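Local structure of oxidoreductase, iron/ascorbate family (Shewanella oneidensis, 3ON7) at residues Ala168-Ala173 / Lys243-Leu248; Pro189-Lys194 / Leu201-Asp206. The protein probably acts as an iron(II)- and 2-oxoglutarate-dependent oxygenase, with ethylene formation from 2-oxoglutarate and arginine oxidation as its inferred reactions. All blocks are in the same frame, centred on the assembly; numbering follows the deposited sequence.

Contact 1 of 2, residues Ala168-Ala173 / Lys243-Leu248; sequences AIRAAA and KSRISL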
ATOM      1  N   ALA B 168     -10.200  17.484 -26.925  1.00 35.43           N
ATOM      2  CA  ALA B 168      -9.431  16.989 -28.073  1.00 34.17           C
ATOM      3  C   ALA B 168      -8.619  15.720 -27.743  1.00 32.97           C
ATOM      4  O   ALA B 168      -8.276  14.950 -28.640  1.00 32.01           O
ATOM      5  CB  ALA B 168      -8.529  18.069 -28.599  1.00 33.69           C
ATOM      6  N   ILE B 169      -8.325  15.502 -26.465  1.00 31.41           N
ATOM      7  CA  ILE B 169      -7.535  14.346 -26.040  1.00 31.11           C
ATOM      8  C   ILE B 169      -8.347  13.476 -25.074  1.00 29.39           C
ATOM      9  O   ILE B 169      -8.824  13.956 -24.066  1.00 28.38           O
ATOM     10  CB  ILE B 169      -6.214  14.791 -25.361  1.00 30.27           C
ATOM     11  CG1 ILE B 169      -5.340  15.550 -26.345  1.00 33.33           C
ATOM     12  CG2 ILE B 169      -5.442  13.606 -24.860  1.00 30.53           C
ATOM     13  CD1 ILE B 169      -4.134  16.174 -25.692  1.00 40.05           C
ATOM     14  N   ARG B 170      -8.489  12.200 -25.407  1.00 28.51           N
ATOM     15  CA  ARG B 170      -9.271  11.246 -24.634  1.00 27.50           C
ATOM     16  C   ARG B 170      -8.383  10.551 -23.621  1.00 26.22           C
ATOM     17  O   ARG B 170      -8.728  10.472 -22.443  1.00 26.77           O
ATOM     18  CB  ARG B 170      -9.908  10.197 -25.568  1.00 28.57           C
ATOM     19  CG  ARG B 170     -10.791   9.143 -24.871  1.00 26.46           C
ATOM     20  CD  ARG B 170     -11.445   8.170 -25.859  1.00 28.07           C
ATOM     21  NE  ARG B 170     -12.375   8.830 -26.776  1.00 31.11           N
ATOM     22  CZ  ARG B 170     -13.706   8.704 -26.774  1.00 35.51           C
ATOM     23  NH1 ARG B 170     -14.336   7.917 -25.911  1.00 36.25           N
ATOM     24  NH2 ARG B 170     -14.420   9.365 -27.668  1.00 33.31           N
ATOM     25  N   ALA B 171      -7.260  10.008 -24.082  1.00 24.07           N
ATOM     26  CA  ALA B 171      -6.249   9.469 -23.170  1.00 24.52           C
ATOM     27  C   ALA B 171      -4.889  10.189 -23.360  1.00 24.47           C
ATOM     28  O   ALA B 171      -4.335  10.192 -24.454  1.00 22.78           O
ATOM     29  CB  ALA B 171      -6.116   7.949 -23.354  1.00 22.50           C
ATOM     30  N   ALA B 172      -4.379  10.804 -22.288  1.00 25.52           N
ATOM     31  CA  ALA B 172      -3.100  11.531 -22.308  1.00 26.57           C
ATOM     32  C   ALA B 172      -1.922  10.671 -22.757  1.00 26.04           C
ATOM     33  O   ALA B 172      -1.914   9.446 -22.544  1.00 23.42           O
ATOM     34  CB  ALA B 172      -2.793  12.078 -20.923  1.00 27.90           C
ATOM     35  N   ALA B 173      -0.931  11.332 -23.364  1.00 26.07           N
ATOM     36  CA  ALA B 173       0.345  10.700 -23.744  1.00 25.75           C
ATOM     37  C   ALA B 173       0.957   9.999 -22.552  1.00 24.17           C
ATOM     38  O   ALA B 173       1.120  10.595 -21.500  1.00 21.17           O
ATOM     39  CB  ALA B 173       1.341  11.738 -24.290  1.00 24.66           C
ATOM     40  N   LYS B 243     -21.631   8.396 -28.359  1.00 29.02           N
ATOM     41  CA  LYS B 243     -21.393   6.946 -28.431  1.00 30.01           C
ATOM     42  C   LYS B 243     -20.454   6.446 -27.345  1.00 28.66           C
ATOM     43  O   LYS B 243     -19.440   7.090 -27.047  1.00 27.86           O
ATOM     44  CB  LYS B 243     -20.833   6.546 -29.794  1.00 29.13           C
ATOM     45  CG  LYS B 243     -21.684   6.970 -30.969  1.00 36.33           C
ATOM     46  CD  LYS B 243     -23.147   6.562 -30.802  1.00 30.88           C
ATOM     47  CE  LYS B 243     -23.957   6.774 -32.071  1.00 34.38           C
ATOM     48  NZ  LYS B 243     -25.239   5.997 -32.010  1.00 26.03           N
ATOM     49  N   SER B 244     -20.801   5.295 -26.775  1.00 26.59           N
ATOM     50  CA  SER B 244     -19.932   4.583 -25.845  1.00 25.04           C
ATOM     51  C   SER B 244     -18.714   4.060 -26.592  1.00 25.06           C
ATOM     52  O   SER B 244     -18.782   3.775 -27.794  1.00 25.66           O
ATOM     53  CB  SER B 244     -20.646   3.380 -25.236  1.00 22.61           C
ATOM     54  OG  SER B 244     -21.514   3.731 -24.171  1.00 24.85           O
ATOM     55  N   ARG B 245     -17.601   3.941 -25.890  1.00 24.20           N
ATOM     56  CA  ARG B 245     -16.446   3.215 -26.421  1.00 25.91           C
ATOM     57  C   ARG B 245     -15.957   2.202 -25.399  1.00 22.70           C
ATOM     58  O   ARG B 245     -15.727   2.536 -24.240  1.00 22.29           O
ATOM     59  CB  ARG B 245     -15.307   4.160 -26.775  1.00 26.00           C
ATOM     60  CG  ARG B 245     -14.124   3.443 -27.424  1.00 31.62           C
ATOM     61  CD  ARG B 245     -13.066   4.400 -27.931  1.00 36.37           C
ATOM     62  NE  ARG B 245     -13.584   5.346 -28.917  1.00 37.35           N
ATOM     63  CZ  ARG B 245     -12.903   6.383 -29.381  1.00 38.89           C
ATOM     64  NH1 ARG B 245     -11.666   6.602 -28.955  1.00 36.22           N
ATOM     65  NH2 ARG B 245     -13.456   7.212 -30.264  1.00 32.92           N
ATOM     66  N   ILE B 246     -15.818   0.966 -25.847  1.00 21.46           N
ATOM     67  CA  ILE B 246     -15.277  -0.129 -25.043  1.00 22.44           C
ATOM     68  C   ILE B 246     -13.915  -0.432 -25.653  1.00 22.03           C
ATOM     69  O   ILE B 246     -13.758  -0.352 -26.873  1.00 20.66           O
ATOM     70  CB  ILE B 246     -16.181  -1.377 -25.122  1.00 23.27           C
ATOM     71  CG1 ILE B 246     -17.513  -1.111 -24.401  1.00 27.75           C
ATOM     72  CG2 ILE B 246     -15.485  -2.621 -24.562  1.00 21.86           C
ATOM     73  CD1 ILE B 246     -17.457  -1.214 -22.888  1.00 30.71           C
ATOM     74  N   SER B 247     -12.927  -0.709 -24.807  1.00 21.52           N
ATOM     75  CA  SER B 247     -11.625  -1.224 -25.270  1.00 22.32           C
ATOM     76  C   SER B 247     -11.027  -2.218 -24.261  1.00 21.92           C
ATOM     77  O   SER B 247     -11.365  -2.173 -23.078  1.00 22.20           O
ATOM     78  CB  SER B 247     -10.654  -0.088 -25.560  1.00 20.51           C
ATOM     79  OG  SER B 247     -10.326   0.576 -24.376  1.00 23.87           O
ATOM     80  N   LEU B 248     -10.154  -3.110 -24.742  1.00 21.00           N
ATOM     81  CA  LEU B 248      -9.713  -4.281 -23.975  1.00 19.38           C
ATOM     82  C   LEU B 248      -8.180  -4.443 -23.901  1.00 17.51           C
ATOM     83  O   LEU B 248      -7.645  -5.509 -24.166  1.00 18.26           O
ATOM     84  CB  LEU B 248     -10.315  -5.535 -24.606  1.00 19.58           C
ATOM     85  CG  LEU B 248     -11.822  -5.539 -24.848  1.00 23.87           C
ATOM     86  CD1 LEU B 248     -12.168  -6.700 -25.770  1.00 23.09           C
ATOM     87  CD2 LEU B 248     -12.582  -5.629 -23.553  1.00 26.99           C
TER
HETATM   88  O   HOH W   1     -17.121   7.928 -25.754  1.00 18.29           O
HETATM   89  O   HOH W   2     -17.393   8.771 -28.449  1.00 30.69           O
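Arg170 and Arg245 approach with CA atoms 10.9 Å apart, and no backbone pairing joins 168-173 to 243-248; Arg170 sits with Ala171 in a beta bulge opposite Val233, while Arg245 lies on strand 245-252. Their long side chains bridge this distance, one guanidinium lying flat on the other. Both run straight out from the backbone and bend at chi3 (-64° in Arg170, -59° in Arg245), turning the planar ends face to face. The planes are 21° apart, the centres 3.6 Å, each CZ over the middle of the other group. The nearest pair, Arg170 NE and Arg245 NH1 at 3.2 Å, are both donors and not hydrogen-bonded. The N-H groups point outward: Arg170 NE donates to Asn235 OD1, and NH1 to a water 2.8 Å away at its edge. A second water accepts from Arg170 NH2, and both also lie within hydrogen-bonding distance of Lys243 O, linking the segments. Tyr157 adds a cation-pi contact to Arg170, and a glycerol, probably from the crystallisation liquor, lies about 3 Å from the Arg245 side chain. Arg245 and Ser247 fit the Arg-X-Ser motif by which relatives grip the 2-oxoglutarate carboxylate, making the stacked pair consistent with an anion pocket.

Contact 2 of 2, residues Pro189-Lys194 / Leu201-Asp206; sequences PGLQVK and LDVPSD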
ATOM      1  N   PRO B 189     -10.924   5.820 -35.045  1.00 34.67           N
ATOM      2  CA  PRO B 189      -9.589   6.424 -35.184  1.00 34.37           C
ATOM      3  C   PRO B 189      -9.230   7.367 -34.021  1.00 31.56           C
ATOM      4  O   PRO B 189     -10.112   7.981 -33.436  1.00 30.87           O
ATOM      5  CB  PRO B 189      -9.652   7.168 -36.536  1.00 35.99           C
ATOM      6  CG  PRO B 189     -11.110   7.227 -36.924  1.00 38.46           C
ATOM      7  CD  PRO B 189     -11.849   6.176 -36.140  1.00 35.33           C
ATOM      8  N   GLY B 190      -7.948   7.467 -33.692  1.00 29.13           N
ATOM      9  CA  GLY B 190      -7.501   8.388 -32.643  1.00 27.74           C
ATOM     10  C   GLY B 190      -6.252   7.978 -31.877  1.00 25.38           C
ATOM     11  O   GLY B 190      -5.546   8.842 -31.352  1.00 25.35           O
ATOM     12  N   LEU B 191      -5.979   6.679 -31.817  1.00 21.51           N
ATOM     13  CA  LEU B 191      -4.775   6.168 -31.188  1.00 23.33           C
ATOM     14  C   LEU B 191      -3.587   6.625 -32.017  1.00 22.84           C
ATOM     15  O   LEU B 191      -3.574   6.446 -33.245  1.00 21.24           O
ATOM     16  CB  LEU B 191      -4.806   4.635 -31.069  1.00 22.55           C
ATOM     17  CG  LEU B 191      -3.578   3.935 -30.464  1.00 24.23           C
ATOM     18  CD1 LEU B 191      -3.473   4.074 -28.938  1.00 22.37           C
ATOM     19  CD2 LEU B 191      -3.580   2.444 -30.858  1.00 20.62           C
ATOM     20  N   GLN B 192      -2.625   7.248 -31.338  1.00 21.14           N
ATOM     21  CA  GLN B 192      -1.422   7.768 -31.968  1.00 21.84           C
ATOM     22  C   GLN B 192      -0.150   7.431 -31.191  1.00 22.50           C
ATOM     23  O   GLN B 192      -0.181   7.205 -29.973  1.00 23.13           O
ATOM     24  CB  GLN B 192      -1.513   9.270 -32.095  1.00 22.41           C
ATOM     25  CG  GLN B 192      -2.646   9.746 -32.937  1.00 24.16           C
ATOM     26  CD  GLN B 192      -2.597  11.236 -33.121  1.00 26.51           C
ATOM     27  OE1 GLN B 192      -2.300  11.973 -32.175  1.00 21.65           O
ATOM     28  NE2 GLN B 192      -2.884  11.698 -34.344  1.00 23.06           N
ATOM     29  N   VAL B 193       0.964   7.437 -31.917  1.00 22.47           N
ATOM     30  CA  VAL B 193       2.276   7.060 -31.405  1.00 22.74           C
ATOM     31  C   VAL B 193       3.263   8.135 -31.777  1.00 22.18           C
ATOM     32  O   VAL B 193       3.269   8.607 -32.889  1.00 23.09           O
ATOM     33  CB  VAL B 193       2.741   5.739 -32.046  1.00 22.99           C
ATOM     34  CG1 VAL B 193       4.202   5.453 -31.701  1.00 28.05           C
ATOM     35  CG2 VAL B 193       1.824   4.603 -31.632  1.00 21.30           C
ATOM     36  N   LYS B 194       4.104   8.510 -30.835  1.00 24.61           N
ATOM     37  CA  LYS B 194       5.096   9.551 -31.028  1.00 26.09           C
ATOM     38  C   LYS B 194       6.288   9.048 -31.871  1.00 27.64           C
ATOM     39  O   LYS B 194       6.993   8.127 -31.489  1.00 27.76           O
ATOM     40  CB  LYS B 194       5.548  10.055 -29.655  1.00 25.37           C
ATOM     41  CG  LYS B 194       6.699  11.072 -29.635  1.00 30.29           C
ATOM     42  CD  LYS B 194       6.383  12.343 -30.384  1.00 30.11           C
ATOM     43  CE  LYS B 194       5.245  13.146 -29.719  1.00 34.83           C
ATOM     44  NZ  LYS B 194       5.536  13.631 -28.331  1.00 33.43           N
ATOM     45  N   LEU B 201       2.093   9.704 -35.110  1.00 29.01           N
ATOM     46  CA  LEU B 201       1.681   8.734 -36.110  1.00 30.86           C
ATOM     47  C   LEU B 201       0.323   8.138 -35.753  1.00 29.33           C
ATOM     48  O   LEU B 201       0.116   7.730 -34.616  1.00 28.07           O
ATOM     49  CB  LEU B 201       2.704   7.596 -36.214  1.00 32.07           C
ATOM     50  CG  LEU B 201       4.138   7.973 -36.616  1.00 39.00           C
ATOM     51  CD1 LEU B 201       5.110   6.842 -36.303  1.00 40.10           C
ATOM     52  CD2 LEU B 201       4.186   8.347 -38.096  1.00 43.31           C
ATOM     53  N   ASP B 202      -0.581   8.078 -36.732  1.00 28.57           N
ATOM     54  CA  ASP B 202      -1.874   7.423 -36.587  1.00 29.52           C
ATOM     55  C   ASP B 202      -1.734   5.903 -36.714  1.00 28.77           C
ATOM     56  O   ASP B 202      -0.980   5.398 -37.540  1.00 26.98           O
ATOM     57  CB  ASP B 202      -2.866   7.947 -37.633  1.00 30.57           C
ATOM     58  CG  ASP B 202      -3.270   9.409 -37.389  1.00 35.77           C
ATOM     59  OD1 ASP B 202      -3.733   9.748 -36.265  1.00 40.05           O
ATOM     60  OD2 ASP B 202      -3.133  10.223 -38.325  1.00 38.78           O
ATOM     61  N   VAL B 203      -2.460   5.185 -35.865  1.00 27.14           N
ATOM     62  CA  VAL B 203      -2.453   3.737 -35.863  1.00 26.94           C
ATOM     63  C   VAL B 203      -3.701   3.273 -36.600  1.00 28.33           C
ATOM     64  O   VAL B 203      -4.805   3.667 -36.229  1.00 29.03           O
ATOM     65  CB  VAL B 203      -2.471   3.171 -34.436  1.00 25.65           C
ATOM     66  CG1 VAL B 203      -2.310   1.667 -34.481  1.00 24.83           C
ATOM     67  CG2 VAL B 203      -1.365   3.812 -33.594  1.00 27.65           C
ATOM     68  N   PRO B 204      -3.531   2.478 -37.672  1.00 29.10           N
ATOM     69  CA  PRO B 204      -4.694   1.930 -38.383  1.00 29.83           C
ATOM     70  C   PRO B 204      -5.510   1.073 -37.431  1.00 28.09           C
ATOM     71  O   PRO B 204      -4.986   0.113 -36.885  1.00 27.16           O
ATOM     72  CB  PRO B 204      -4.078   1.080 -39.492  1.00 28.94           C
ATOM     73  CG  PRO B 204      -2.672   1.598 -39.648  1.00 31.09           C
ATOM     74  CD  PRO B 204      -2.253   2.174 -38.346  1.00 28.29           C
ATOM     75  N   SER B 205      -6.765   1.444 -37.219  1.00 27.78           N
ATOM     76  CA  SER B 205      -7.564   0.881 -36.141  1.00 29.47           C
ATOM     77  C   SER B 205      -8.812   0.151 -36.643  1.00 29.71           C
ATOM     78  O   SER B 205      -9.806   0.087 -35.941  1.00 26.52           O
ATOM     79  CB  SER B 205      -7.950   2.004 -35.179  1.00 30.41           C
ATOM     80  OG  SER B 205      -6.793   2.621 -34.632  1.00 31.02           O
ATOM     81  N   ASP B 206      -8.732  -0.427 -37.843  1.00 31.47           N
ATOM     82  CA  ASP B 206      -9.833  -1.214 -38.426  1.00 32.33           C
ATOM     83  C   ASP B 206     -10.232  -2.391 -37.534  1.00 31.44           C
ATOM     84  O   ASP B 206      -9.418  -2.897 -36.765  1.00 29.08           O
ATOM     85  CB  ASP B 206      -9.425  -1.771 -39.787  1.00 34.11           C
ATOM     86  CG  ASP B 206      -8.998  -0.683 -40.762  1.00 40.65           C
ATOM     87  OD1 ASP B 206      -7.807  -0.261 -40.726  1.00 40.89           O
ATOM     88  OD2 ASP B 206      -9.863  -0.251 -41.555  1.00 44.75           O
TER
HETATM   89  O   HOH W   3      -5.751   6.515 -35.434  1.00 33.52           O
HETATM   90  O   HOH W   4      -7.620   4.179 -32.681  1.00 21.81           O
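With CG beside the backbone N in both (chi1 -61° and -69°), Gln192 and Asp202 point the same way and lie side by side on one face of an antiparallel beta hairpin, strands 191-194 and 200-202, in the oxygenase domain. The amide NE2 of Gln192 donates to Asp202 OD1 at 2.9 Å, nearly straight at 171°; the acceptor lies in the amide plane, but NE2 reaches OD1 from above the carboxylate plane. Gln192 OE1 accepts from Arg232 NH2 on the neighbouring strand, so both ends of the amide are held. Were this glutamine an alanine, Asp202 OD1 and Arg232 NH2 would probably each lose a partner. Val193 and Leu201 form the hydrogen-bonded pair, Val193 N to Leu201 O at 2.8 Å and Leu201 N to Val193 O at 2.7 Å, whereas Gln192 and Asp202 are a non-hydrogen-bonded pair. Beyond the strand end, Val203 N still donates to Leu191 O. Val203 CG2 packs against both Leu191 CD2 and Val193 CG2, 3.8 Å from each. Where the strands part, one water accepts from Gly190 N and donates to Leu191 O and Val203 O, while another takes the Leu191 N-H and donates to Ser205 OG at 2.6 Å.

Contact 2 falls between the two halves of contact 1 in sequence: 168-173 comes first, then both hairpin segments, then 243-248. The centres lie about 12 Å apart and the nearest atoms about 5 Å, without touching. The two contacts share the four-stranded antiparallel sheet ordered 169-174, 231-234, 191-194, 200-202. Contact 2 pairs the last two of these strands, while contact 1 links the first to strand 245-252 of the large mixed sheet; strand 231-234 lies between 169-174 and 191-194. Such facing sheets fit the double-stranded beta-helix core of 2-oxoglutarate oxygenases. His174 at the end of strand 169-174, Asp176 just beyond it and His231 on strand 231-234 face one vacant point, a possible metal site consistent with the family's iron-binding triad.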